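Local coordinates for recombination protein RecR (Deinococcus radiodurans, PDB 1VDD), which probably takes part, with RecF and RecO, in RecBC-independent recombinational repair of DNA, and carries a zinc finger that binds a zinc ion, at residues P129-G134 and L161-S166; R77-I82 and R101-V106; Y170-G175 and G187-G192; E136-T141 and S166-G171; S9-L14 and S24-A29. All coordinates share one frame; numbering follows the deposited sequence.

How the interactions relate
Interactions 1, 2 and 4 lie in the Toprim domain, centres 12 to 14 Å apart, and all reach one parallel sheet ordered 103-106, 81-85, 136-139, 164-167. Interaction 2 joins its first pair of strands and interaction 4 its last; interaction 1 joins the loops leading into that last pair, so its segments alternate along the chain with those of interaction 4 and share Ser-166. Interaction 3 continues from interaction 4 through Tyr-170 and Gly-171 into the C-terminal region, where the second subunit is close. Interaction 5 comes first in sequence and stands apart, its centre 40 Å or more from the others, in the helix-hairpin-helix region: this chain is elongated, with separate modules.

Interaction 1: P129-G134 and L161-S166; sequences PRVGQG and LGAAIS
Val-131 and Leu-161 make the apolar heart of this contact, crossing at about a right angle. One methyl of the leucine, CD2, does the touching, lying 3.6 Å from Val-131 CB; the same CD2 sits 3.1 Å from the valine's carbonyl O. Val-131 CG1, anti to its own backbone N (chi1 -179°), is thereby directed at Ala-163, whose CB it meets at 3.5 Å. A methyl group suits position 163, since this CB is also 3.1 Å from Gly-132 O and a longer side chain would have that carbonyl to avoid. Farther along, Gln-133 lays its aliphatic part over Gly-162, with CG 3.2 Å from Gly-162 CA. Any side chain at 162 would point into that CG, so the lack of one is what lets the glutamine chain lie across the backbone here. The polar contribution is slight, a CA-H...O contact of 3.4 Å from Gln-133 CA to Gly-162 O. Both segments are entrances to strands of the Toprim sheet: 129-134 leads toward strand 136-139, while 161-166 leaves the turn after helix 145-158 and becomes strand 164-167, so the contact lies where the two parallel neighbours begin. Beneath it, Val-131 also packs on Val-137 and on Leu-158 of helix 145-158. Arg-130 turns the other way and gives a hydrogen bond from NH1 to Tyr-104 O, tying the start of the loop to strand 103-106. At the far end, Ile-165 and Ser-166 pair antiparallel with a strand of the second subunit.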
# COMPACT_ATOMS: atom_id res chain seq x y z
N PRO A 129 40.73 -16.25 -11.47
CA PRO A 129 42.08 -16.20 -10.90
C PRO A 129 42.12 -16.02 -9.39
O PRO A 129 43.09 -16.41 -8.75
CB PRO A 129 42.73 -15.04 -11.66
CG PRO A 129 41.57 -14.14 -11.95
CD PRO A 129 40.51 -15.12 -12.39
N ARG A 130 41.08 -15.44 -8.80
CA ARG A 130 41.06 -15.25 -7.35
C ARG A 130 40.74 -16.53 -6.60
O ARG A 130 41.03 -16.64 -5.41
CB ARG A 130 40.03 -14.19 -6.95
CG ARG A 130 40.37 -12.78 -7.35
CD ARG A 130 39.31 -11.83 -6.88
NE ARG A 130 39.23 -11.79 -5.42
CZ ARG A 130 38.20 -11.27 -4.76
NH1 ARG A 130 37.17 -10.76 -5.45
NH2 ARG A 130 38.18 -11.24 -3.43
N VAL A 131 40.15 -17.49 -7.29
CA VAL A 131 39.76 -18.75 -6.67
C VAL A 131 40.84 -19.82 -6.72
O VAL A 131 41.32 -20.19 -7.80
CB VAL A 131 38.46 -19.31 -7.30
CG1 VAL A 131 38.06 -20.62 -6.61
CG2 VAL A 131 37.34 -18.28 -7.17
N GLY A 132 41.19 -20.33 -5.55
CA GLY A 132 42.18 -21.38 -5.45
C GLY A 132 41.68 -22.47 -4.52
O GLY A 132 40.50 -22.48 -4.15
N GLN A 133 42.56 -23.39 -4.14
CA GLN A 133 42.17 -24.47 -3.25
C GLN A 133 42.30 -24.08 -1.79
O GLN A 133 43.07 -23.17 -1.43
CB GLN A 133 43.00 -25.72 -3.55
CG GLN A 133 42.80 -26.24 -4.97
CD GLN A 133 43.74 -27.37 -5.33
OE1 GLN A 133 43.71 -27.88 -6.46
NE2 GLN A 133 44.58 -27.77 -4.38
N GLY A 134 41.54 -24.76 -0.94
CA GLY A 134 41.57 -24.44 0.48
C GLY A 134 40.83 -23.14 0.68
O GLY A 134 41.05 -22.42 1.66
N LEU A 161 38.39 -25.42 -10.51
CA LEU A 161 39.37 -24.90 -9.56
C LEU A 161 39.09 -25.68 -8.27
O LEU A 161 37.98 -26.14 -8.06
CB LEU A 161 39.18 -23.40 -9.34
CG LEU A 161 39.34 -22.53 -10.59
CD1 LEU A 161 38.09 -22.63 -11.44
CD2 LEU A 161 39.59 -21.08 -10.19
N GLY A 162 40.09 -25.84 -7.40
CA GLY A 162 39.86 -26.65 -6.21
C GLY A 162 39.19 -26.09 -4.97
O GLY A 162 39.55 -26.50 -3.86
N ALA A 163 38.22 -25.20 -5.13
CA ALA A 163 37.56 -24.60 -3.97
C ALA A 163 36.19 -25.17 -3.60
O ALA A 163 35.50 -25.78 -4.41
CB ALA A 163 37.44 -23.11 -4.16
N ALA A 164 35.79 -24.98 -2.35
CA ALA A 164 34.48 -25.44 -1.93
C ALA A 164 33.48 -24.37 -2.40
O ALA A 164 33.66 -23.19 -2.16
CB ALA A 164 34.44 -25.59 -0.42
N ILE A 165 32.44 -24.80 -3.11
CA ILE A 165 31.43 -23.87 -3.58
C ILE A 165 30.17 -24.07 -2.76
O ILE A 165 29.75 -25.20 -2.51
CB ILE A 165 31.09 -24.11 -5.06
CG1 ILE A 165 32.32 -23.83 -5.93
CG2 ILE A 165 29.95 -23.21 -5.48
CD1 ILE A 165 32.08 -24.05 -7.42
N SER A 166 29.57 -22.97 -2.33
CA SER A 166 28.36 -23.02 -1.54
C SER A 166 27.41 -21.95 -2.03
O SER A 166 27.82 -20.98 -2.65
CB SER A 166 28.69 -22.80 -0.06
OG SER A 166 29.37 -21.57 0.15

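Interaction 2: R77-I82 and R101-V106; sequences RDQRTI and RGLYHV
The register between these chains jumps: Asp-78 lies beside Gly-102 and Ile-82 beside Leu-103, so a type I turn from Asp-78 to Thr-81 bulges out against a single step of the partner. Glycine is needed at 102, because a CB would run into Thr-81 OG1. Gly-102 CA instead approaches Asp-78 O at 3.4 Å. Before the turn, Asp-78 N gives only a weak hydrogen bond to Arg-101 O; after it, Leu-103 N binds Thr-81 O at 2.8 Å, nearly along the C=O axis, where Ile-82 and Leu-103 pair in parallel. Arg-77, extended from CG to NE, runs past the backbone of Arg-101 and Gly-102 toward Tyr-104. Tyr-104 CE1 lies over one guanidinium face while Arg-77 NH2 is at the ring's edge, the planes 62° apart, and both side chains bind Glu-95, by salt bridge and by hydrogen bond. An alanine in place of Arg-77 would remove the guanidinium and its salt bridge, and would probably leave Tyr-104 and Glu-95 less firmly placed. Leu-103, an apolar residue for a buried place, sets its CB 4.3 Å from Ile-82 CG1. Strand 81-85 and strand 103-106 are the two strands of a beta-alpha-beta unit of the Toprim domain; helix 88-93 connects them and touches Tyr-104, helix 70-73 packs Val-71 on Arg-77 and Leu-103, and strand 136-139 flanks strand 81-85 on its other side.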
# COMPACT_ATOMS: atom_id res chain seq x y z
N ARG A 77 40.64 -9.57 7.58
CA ARG A 77 39.56 -10.26 6.88
C ARG A 77 39.97 -11.63 6.39
O ARG A 77 41.02 -11.81 5.78
CB ARG A 77 39.05 -9.42 5.70
CG ARG A 77 37.95 -8.44 6.08
CD ARG A 77 37.29 -7.80 4.87
NE ARG A 77 36.03 -7.15 5.22
CZ ARG A 77 34.90 -7.80 5.52
NH1 ARG A 77 34.86 -9.12 5.50
NH2 ARG A 77 33.82 -7.12 5.85
N ASP A 78 39.10 -12.60 6.64
CA ASP A 78 39.34 -13.97 6.23
C ASP A 78 39.65 -14.02 4.74
O ASP A 78 38.74 -13.92 3.91
CB ASP A 78 38.13 -14.82 6.56
CG ASP A 78 38.23 -16.20 6.00
OD1 ASP A 78 39.38 -16.66 5.85
OD2 ASP A 78 37.18 -16.81 5.71
N GLN A 79 40.93 -14.18 4.41
CA GLN A 79 41.40 -14.20 3.03
C GLN A 79 41.07 -15.48 2.27
O GLN A 79 41.44 -15.63 1.10
CB GLN A 79 42.92 -14.00 3.03
CG GLN A 79 43.42 -12.95 2.07
CD GLN A 79 42.82 -11.61 2.35
OE1 GLN A 79 42.43 -11.32 3.48
NE2 GLN A 79 42.74 -10.75 1.33
N ARG A 80 40.36 -16.40 2.91
CA ARG A 80 40.06 -17.64 2.25
C ARG A 80 38.65 -17.86 1.76
O ARG A 80 38.37 -18.90 1.14
CB ARG A 80 40.51 -18.83 3.11
CG ARG A 80 39.76 -19.03 4.41
CD ARG A 80 40.17 -20.34 5.07
NE ARG A 80 39.05 -20.93 5.81
CZ ARG A 80 38.49 -20.39 6.89
NH1 ARG A 80 38.93 -19.23 7.36
NH2 ARG A 80 37.47 -21.00 7.49
N THR A 81 37.75 -16.91 1.99
CA THR A 81 36.38 -17.08 1.51
C THR A 81 35.94 -15.91 0.62
O THR A 81 36.14 -14.74 0.98
CB THR A 81 35.34 -17.26 2.68
OG1 THR A 81 35.17 -16.03 3.39
CG2 THR A 81 35.80 -18.32 3.66
N ILE A 82 35.38 -16.23 -0.54
CA ILE A 82 34.90 -15.20 -1.46
C ILE A 82 33.40 -15.34 -1.64
O ILE A 82 32.89 -16.41 -2.00
CB ILE A 82 35.57 -15.29 -2.85
CG1 ILE A 82 37.06 -14.99 -2.75
CG2 ILE A 82 34.92 -14.29 -3.81
CD1 ILE A 82 37.75 -15.01 -4.10
N ARG A 101 33.23 -11.98 7.61
CA ARG A 101 34.43 -11.15 7.51
C ARG A 101 35.34 -11.54 6.33
O ARG A 101 36.52 -11.20 6.32
CB ARG A 101 35.20 -11.19 8.83
CG ARG A 101 35.63 -12.58 9.28
CD ARG A 101 36.25 -12.51 10.68
NE ARG A 101 36.84 -13.78 11.11
CZ ARG A 101 37.95 -14.30 10.59
NH1 ARG A 101 38.60 -13.66 9.63
NH2 ARG A 101 38.42 -15.45 11.05
N GLY A 102 34.78 -12.22 5.34
CA GLY A 102 35.58 -12.64 4.20
C GLY A 102 35.72 -11.63 3.07
O GLY A 102 35.50 -10.42 3.24
N LEU A 103 36.09 -12.12 1.91
CA LEU A 103 36.25 -11.24 0.76
C LEU A 103 34.98 -11.29 -0.08
O LEU A 103 34.23 -12.25 -0.02
CB LEU A 103 37.45 -11.68 -0.08
CG LEU A 103 38.84 -11.78 0.57
CD1 LEU A 103 39.89 -11.97 -0.52
CD2 LEU A 103 39.16 -10.51 1.38
N TYR A 104 34.72 -10.23 -0.84
CA TYR A 104 33.54 -10.22 -1.70
C TYR A 104 33.97 -10.17 -3.16
O TYR A 104 35.12 -9.94 -3.46
CB TYR A 104 32.67 -8.99 -1.42
CG TYR A 104 32.13 -8.89 -0.03
CD1 TYR A 104 32.74 -8.07 0.91
CD2 TYR A 104 30.98 -9.59 0.35
CE1 TYR A 104 32.23 -7.95 2.18
CE2 TYR A 104 30.46 -9.48 1.61
CZ TYR A 104 31.09 -8.66 2.53
OH TYR A 104 30.61 -8.55 3.82
N HIS A 105 33.02 -10.40 -4.07
CA HIS A 105 33.27 -10.28 -5.50
C HIS A 105 31.96 -9.79 -6.12
O HIS A 105 30.89 -10.35 -5.84
CB HIS A 105 33.67 -11.60 -6.16
CG HIS A 105 34.11 -11.42 -7.58
ND1 HIS A 105 35.34 -10.90 -7.92
CD2 HIS A 105 33.45 -11.60 -8.75
CE1 HIS A 105 35.42 -10.77 -9.23
NE2 HIS A 105 34.29 -11.19 -9.76
N VAL A 106 32.03 -8.76 -6.95
CA VAL A 106 30.82 -8.21 -7.52
C VAL A 106 30.62 -8.32 -9.04
O VAL A 106 31.26 -7.62 -9.83
CB VAL A 106 30.69 -6.72 -7.14
CG1 VAL A 106 29.39 -6.17 -7.64
CG2 VAL A 106 30.81 -6.55 -5.62

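Interaction 3: Y170-G175 and G187-G192; sequences YGVPVG and GRALTG
Gly-187 O is gripped twice by one residue: Thr-191 N reaches it at 3.1 Å in the ordinary helical bond, and Thr-191 OG1, also at 3.1 Å, adds a second from the side chain. The hydroxyl lies in the carbonyl plane, on a lone pair. Threonine suits this last turn of helix 183-191, as its OG1 can fold back on the backbone. Gly-192 then leaves helical geometry, its N still bonded to Arg-188 O; a CB on it would collide with that same oxygen. Across from the helix end, Tyr-170 and Arg-188 lie side by side and point the same way. The arginine is bent at chi2 (-108°) and extended from there, which carries its CD to within 3.7 Å of Tyr-170 CD2. Beyond it the guanidinium lies over the margin of one ring face, NH1 4.1 Å from Tyr-170 CE2, with the two planes only 24° apart. The hydroxyl of Tyr-170 has a weak hydrogen bond with Asp-148. Farther on, Ala-189 CB faces the passing chain, 3.5 Å from Val-172 CG1 and 4.0 Å from Gly-171 CA; with alanine opposite glycine the helix can come close. The loop after strand 164-167 thus folds against helix 183-191 at the interface with the second subunit: Pro-173 O accepts from Thr-143 of that subunit, and its Ile-168 packs on Ala-189. Between the two segments themselves, then, the chemistry is of faces and methyl groups, and the positive charge of Arg-188 is probably steadied by the aromatic face while its N-H edges are not spent on this partner.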
# COMPACT_ATOMS: atom_id res chain seq x y z
N TYR A 170 18.19 -21.01 0.74
CA TYR A 170 16.86 -20.61 0.30
C TYR A 170 16.06 -20.95 1.53
O TYR A 170 16.25 -22.02 2.11
CB TYR A 170 16.38 -21.47 -0.87
CG TYR A 170 16.96 -21.05 -2.21
CD1 TYR A 170 18.32 -20.83 -2.36
CD2 TYR A 170 16.13 -20.90 -3.32
CE1 TYR A 170 18.87 -20.45 -3.58
CE2 TYR A 170 16.66 -20.52 -4.56
CZ TYR A 170 18.03 -20.30 -4.68
OH TYR A 170 18.57 -19.91 -5.89
N GLY A 171 15.16 -20.08 1.96
CA GLY A 171 14.41 -20.41 3.15
C GLY A 171 13.44 -19.35 3.60
O GLY A 171 13.36 -18.27 3.01
N VAL A 172 12.70 -19.64 4.66
CA VAL A 172 11.72 -18.70 5.15
C VAL A 172 12.50 -17.52 5.72
O VAL A 172 13.57 -17.71 6.32
CB VAL A 172 10.81 -19.36 6.22
CG1 VAL A 172 10.19 -20.62 5.63
CG2 VAL A 172 11.61 -19.73 7.47
N PRO A 173 12.00 -16.30 5.52
CA PRO A 173 12.71 -15.13 6.05
C PRO A 173 12.47 -14.99 7.56
O PRO A 173 11.52 -15.57 8.08
CB PRO A 173 12.12 -13.97 5.25
CG PRO A 173 10.74 -14.40 4.91
CD PRO A 173 10.79 -15.93 4.77
N VAL A 174 13.33 -14.26 8.26
CA VAL A 174 13.15 -14.09 9.71
C VAL A 174 11.97 -13.20 10.06
O VAL A 174 11.82 -12.11 9.50
CB VAL A 174 14.39 -13.48 10.38
CG1 VAL A 174 14.22 -13.52 11.89
CG2 VAL A 174 15.64 -14.22 9.96
N GLY A 175 11.13 -13.65 10.99
CA GLY A 175 10.00 -12.84 11.39
C GLY A 175 8.77 -13.07 10.55
O GLY A 175 8.02 -12.14 10.23
N GLY A 187 8.77 -25.20 0.45
CA GLY A 187 9.33 -26.43 -0.03
C GLY A 187 10.85 -26.44 0.03
O GLY A 187 11.46 -27.49 0.14
N ARG A 188 11.46 -25.26 -0.04
CA ARG A 188 12.92 -25.19 0.02
C ARG A 188 13.35 -25.15 1.47
O ARG A 188 14.36 -25.74 1.84
CB ARG A 188 13.44 -23.96 -0.72
CG ARG A 188 13.20 -23.96 -2.21
CD ARG A 188 14.48 -24.20 -3.01
NE ARG A 188 14.21 -24.24 -4.45
CZ ARG A 188 15.14 -24.45 -5.39
NH1 ARG A 188 16.41 -24.62 -5.05
NH2 ARG A 188 14.79 -24.48 -6.67
N ALA A 189 12.60 -24.43 2.29
CA ALA A 189 12.94 -24.36 3.71
C ALA A 189 12.79 -25.74 4.31
O ALA A 189 13.41 -26.05 5.32
CB ALA A 189 12.02 -23.39 4.43
N LEU A 190 11.96 -26.56 3.69
CA LEU A 190 11.72 -27.91 4.19
C LEU A 190 12.79 -28.89 3.72
O LEU A 190 13.43 -29.55 4.54
CB LEU A 190 10.34 -28.39 3.74
CG LEU A 190 9.55 -29.19 4.78
CD1 LEU A 190 8.32 -29.78 4.12
CD2 LEU A 190 10.43 -30.28 5.36
N THR A 191 12.99 -28.98 2.40
CA THR A 191 13.97 -29.89 1.85
C THR A 191 15.35 -29.51 2.33
O THR A 191 16.26 -30.34 2.39
CB THR A 191 13.99 -29.88 0.30
OG1 THR A 191 14.34 -28.57 -0.16
CG2 THR A 191 12.65 -30.27 -0.26
N GLY A 192 15.52 -28.24 2.68
CA GLY A 192 16.81 -27.79 3.15
C GLY A 192 16.88 -27.72 4.66
O GLY A 192 17.75 -27.05 5.21

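Interaction 4: E136-T141 and S166-G171; sequences EVILAT and SRIAYG
Arg-167 leaves its strand with CG anti to the backbone N (chi1 -179°) and bends at chi2, turning back over the neighbouring strand. Its CD lies 3.7 Å from Leu-139 CB and 3.3 Å from Leu-139 O, and NE comes to the edge of the Tyr-170 ring. NH1 makes two bonds in the guanidinium plane, to Leu-139 O at 3.1 Å and, nearly straight, to Thr-141 O at 2.6 Å. NH2 binds Gly-142 O, with weak bonds to Thr-141 O and Tyr-170 OH. Thr-141 OG1 sits over one guanidinium face and is itself bonded to Gly-147 O. Arginine suits the place: its length and several N-H groups let it reach the carbonyls of Leu-139, Thr-141 and Gly-142 together. Leu-139 O also takes Ile-168 N, continuing the parallel ladder in which Ser-166 N binds Val-137 O at 2.9 Å and Leu-139 N binds Ser-166 O. Ser-166 OG bonds Glu-136 OE2 from above the carboxylate plane, while OE1 forms a salt bridge with Arg-193 of the second subunit. These strands belong to a beta-alpha-beta unit of the Toprim domain whose helix, 145-158, packs Ala-151 on Arg-167; strand 81-85 flanks 136-139, and a strand of the second subunit runs antiparallel along 164-167.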
# COMPACT_ATOMS: atom_id res chain seq x y z
N GLU A 136 36.77 -21.09 -0.16
CA GLU A 136 35.35 -21.33 -0.35
C GLU A 136 34.72 -20.21 -1.16
O GLU A 136 35.02 -19.03 -0.96
CB GLU A 136 34.64 -21.44 1.01
CG GLU A 136 33.11 -21.40 0.91
CD GLU A 136 32.42 -21.62 2.26
OE1 GLU A 136 32.82 -20.99 3.26
OE2 GLU A 136 31.46 -22.42 2.30
N VAL A 137 33.84 -20.58 -2.08
CA VAL A 137 33.17 -19.57 -2.86
C VAL A 137 31.69 -19.64 -2.53
O VAL A 137 30.99 -20.57 -2.92
CB VAL A 137 33.37 -19.77 -4.37
CG1 VAL A 137 32.54 -18.75 -5.14
CG2 VAL A 137 34.84 -19.59 -4.71
N ILE A 138 31.24 -18.65 -1.77
CA ILE A 138 29.84 -18.59 -1.37
C ILE A 138 29.12 -17.86 -2.48
O ILE A 138 29.50 -16.75 -2.85
CB ILE A 138 29.67 -17.79 -0.08
CG1 ILE A 138 30.44 -18.47 1.06
CG2 ILE A 138 28.20 -17.67 0.24
CD1 ILE A 138 30.54 -17.63 2.32
N LEU A 139 28.09 -18.49 -3.03
CA LEU A 139 27.32 -17.86 -4.09
C LEU A 139 26.14 -17.15 -3.47
O LEU A 139 25.18 -17.79 -3.00
CB LEU A 139 26.88 -18.91 -5.10
CG LEU A 139 28.07 -19.70 -5.63
CD1 LEU A 139 27.59 -20.74 -6.63
CD2 LEU A 139 29.09 -18.75 -6.25
N ALA A 140 26.20 -15.83 -3.47
CA ALA A 140 25.15 -15.02 -2.88
C ALA A 140 24.41 -14.18 -3.88
O ALA A 140 24.07 -13.03 -3.60
CB ALA A 140 25.73 -14.15 -1.79
N THR A 141 24.16 -14.73 -5.06
CA THR A 141 23.40 -14.01 -6.07
C THR A 141 21.94 -14.13 -5.65
O THR A 141 21.60 -14.92 -4.77
CB THR A 141 23.57 -14.61 -7.46
OG1 THR A 141 22.99 -15.91 -7.49
CG2 THR A 141 25.03 -14.72 -7.82
N SER A 166 29.57 -22.97 -2.33
CA SER A 166 28.36 -23.02 -1.54
C SER A 166 27.41 -21.95 -2.03
O SER A 166 27.82 -20.98 -2.65
CB SER A 166 28.69 -22.80 -0.06
OG SER A 166 29.37 -21.57 0.15
N ARG A 167 26.13 -22.15 -1.74
CA ARG A 167 25.07 -21.21 -2.11
C ARG A 167 24.35 -20.84 -0.80
O ARG A 167 24.25 -21.67 0.11
CB ARG A 167 24.10 -21.89 -3.07
CG ARG A 167 22.96 -21.02 -3.54
CD ARG A 167 23.42 -20.03 -4.58
NE ARG A 167 22.29 -19.51 -5.35
CZ ARG A 167 21.87 -18.26 -5.32
NH1 ARG A 167 22.48 -17.35 -4.55
NH2 ARG A 167 20.84 -17.90 -6.07
N ILE A 168 23.88 -19.59 -0.70
CA ILE A 168 23.21 -19.17 0.52
C ILE A 168 21.90 -19.94 0.64
O ILE A 168 21.36 -20.40 -0.35
CB ILE A 168 22.96 -17.63 0.55
CG1 ILE A 168 22.18 -17.19 -0.69
CG2 ILE A 168 24.28 -16.90 0.57
CD1 ILE A 168 21.94 -15.69 -0.72
N ALA A 169 21.39 -20.07 1.86
CA ALA A 169 20.18 -20.85 2.10
C ALA A 169 18.84 -20.29 1.64
O ALA A 169 18.40 -19.23 2.08
CB ALA A 169 20.11 -21.21 3.60
N TYR A 170 18.19 -21.01 0.74
CA TYR A 170 16.86 -20.61 0.30
C TYR A 170 16.06 -20.95 1.53
O TYR A 170 16.25 -22.02 2.11
CB TYR A 170 16.38 -21.47 -0.87
CG TYR A 170 16.96 -21.05 -2.21
CD1 TYR A 170 18.32 -20.83 -2.36
CD2 TYR A 170 16.13 -20.90 -3.32
CE1 TYR A 170 18.87 -20.45 -3.58
CE2 TYR A 170 16.66 -20.52 -4.56
CZ TYR A 170 18.03 -20.30 -4.68
OH TYR A 170 18.57 -19.91 -5.89
N GLY A 171 15.16 -20.08 1.96
CA GLY A 171 14.41 -20.41 3.15
C GLY A 171 13.44 -19.35 3.60
O GLY A 171 13.36 -18.27 3.01

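Interaction 5: S9-L14 and S24-A29; sequences SLIREL and SAQRLA
Ile-11 is the main bump on helix 5-15, and it enters a hollow on helix 22-32 bordered by Ala-25, Gln-26 and Ala-29. Its two branches divide the task. CG2, anti to the backbone N, rests against Ala-25 CB at 3.6 Å, whereas the longer arm, turned by a chi2 of -58°, drives CD1 between Gln-26 CA at 3.4 Å and Ala-29 CB at 3.3 Å. The branched isoleucine thus fills a broad, shallow depression whose walls stay low because two of its residues are alanines. The reverse fit is made by Ala-25: its small CB presses to 3.4 Å from Ile-11 O and also lies near Leu-14 CB, in the dip between two successive turns. Leucines close the other flank. Leu-14 and Leu-28 cross obliquely and meet tip to tip, CD2 to CD2 at 3.3 Å, while Leu-10 CD1 reaches Ala-29 CB at 3.9 Å. An alanine in place of Ile-11 would remove CG2 and the arm ending in CD1, and would probably loosen the fit of the two helices over Ala-25 and Ala-29. Small residues at the crossing let the axes of segments 9-14 and 24-29 come to 8.5 Å, at 126° between their directions. Farther along helix 22-32, Leu-32 packs on Leu-10 and Leu-14, and the third subunit covers part of the contact, its Ala-50 lying on Leu-10 and its Pro-18 on Leu-28. Two short helices, steeply crossed and joined by a brief connection, form the helix-hairpin-helix, a motif widely used for DNA binding and consistent with that activity in RecR.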
# COMPACT_ATOMS: atom_id res chain seq x y z
N SER A 9 13.85 22.28 -15.49
CA SER A 9 15.07 21.51 -15.65
C SER A 9 15.40 20.65 -14.45
O SER A 9 15.94 19.54 -14.59
CB SER A 9 16.24 22.45 -15.93
OG SER A 9 17.45 21.72 -15.99
N LEU A 10 15.09 21.14 -13.26
CA LEU A 10 15.37 20.40 -12.04
C LEU A 10 14.40 19.23 -11.92
O LEU A 10 14.79 18.12 -11.58
CB LEU A 10 15.23 21.30 -10.81
CG LEU A 10 16.32 21.22 -9.74
CD1 LEU A 10 15.79 21.89 -8.48
CD2 LEU A 10 16.69 19.79 -9.45
N ILE A 11 13.12 19.49 -12.20
CA ILE A 11 12.09 18.46 -12.10
C ILE A 11 12.47 17.28 -12.96
O ILE A 11 12.37 16.13 -12.55
CB ILE A 11 10.71 18.98 -12.58
CG1 ILE A 11 10.36 20.29 -11.89
CG2 ILE A 11 9.64 17.95 -12.24
CD1 ILE A 11 10.34 20.21 -10.40
N ARG A 12 12.93 17.58 -14.17
CA ARG A 12 13.32 16.57 -15.13
C ARG A 12 14.44 15.72 -14.55
O ARG A 12 14.26 14.54 -14.28
CB ARG A 12 13.75 17.25 -16.41
CG ARG A 12 13.93 16.35 -17.59
CD ARG A 12 14.56 17.15 -18.71
NE ARG A 12 15.80 17.78 -18.28
CZ ARG A 12 16.48 18.69 -18.98
NH1 ARG A 12 16.02 19.08 -20.17
NH2 ARG A 12 17.61 19.20 -18.51
N GLU A 13 15.61 16.33 -14.35
CA GLU A 13 16.74 15.60 -13.81
C GLU A 13 16.42 14.82 -12.52
O GLU A 13 16.87 13.68 -12.37
CB GLU A 13 17.92 16.55 -13.57
CG GLU A 13 18.42 17.25 -14.84
CD GLU A 13 18.54 16.29 -16.01
OE1 GLU A 13 19.31 15.31 -15.91
OE2 GLU A 13 17.84 16.50 -17.03
N LEU A 14 15.66 15.42 -11.60
CA LEU A 14 15.33 14.70 -10.36
C LEU A 14 14.46 13.51 -10.70
O LEU A 14 14.72 12.40 -10.25
CB LEU A 14 14.61 15.61 -9.35
CG LEU A 14 15.45 16.65 -8.59
CD1 LEU A 14 14.55 17.62 -7.88
CD2 LEU A 14 16.38 15.98 -7.61
N SER A 24 6.63 13.77 -7.28
CA SER A 24 7.63 13.80 -6.22
C SER A 24 8.85 14.66 -6.55
O SER A 24 9.51 15.19 -5.65
CB SER A 24 8.08 12.38 -5.89
OG SER A 24 8.96 12.39 -4.78
N ALA A 25 9.16 14.81 -7.83
CA ALA A 25 10.29 15.62 -8.25
C ALA A 25 9.97 17.09 -7.93
O ALA A 25 10.80 17.84 -7.39
CB ALA A 25 10.53 15.46 -9.74
N GLN A 26 8.75 17.49 -8.28
CA GLN A 26 8.33 18.85 -8.03
C GLN A 26 8.36 19.08 -6.53
O GLN A 26 8.91 20.06 -6.04
CB GLN A 26 6.93 19.07 -8.60
CG GLN A 26 6.45 20.49 -8.48
CD GLN A 26 4.96 20.59 -8.58
OE1 GLN A 26 4.39 20.48 -9.66
NE2 GLN A 26 4.30 20.78 -7.43
N ARG A 27 7.76 18.15 -5.79
CA ARG A 27 7.72 18.23 -4.35
C ARG A 27 9.16 18.48 -3.89
O ARG A 27 9.41 19.28 -2.97
CB ARG A 27 7.21 16.89 -3.80
CG ARG A 27 6.33 16.98 -2.55
CD ARG A 27 5.82 15.59 -2.14
NE ARG A 27 6.85 14.74 -1.55
CZ ARG A 27 7.37 14.91 -0.33
NH1 ARG A 27 6.96 15.90 0.44
NH2 ARG A 27 8.30 14.07 0.12
N LEU A 28 10.11 17.83 -4.56
CA LEU A 28 11.52 17.96 -4.21
C LEU A 28 12.18 19.27 -4.63
O LEU A 28 13.03 19.80 -3.92
CB LEU A 28 12.31 16.78 -4.79
CG LEU A 28 13.47 16.30 -3.92
CD1 LEU A 28 13.16 14.91 -3.39
CD2 LEU A 28 14.75 16.30 -4.71
N ALA A 29 11.79 19.80 -5.79
CA ALA A 29 12.38 21.05 -6.26
C ALA A 29 11.98 22.21 -5.35
O ALA A 29 12.79 23.09 -5.07
CB ALA A 29 11.96 21.33 -7.71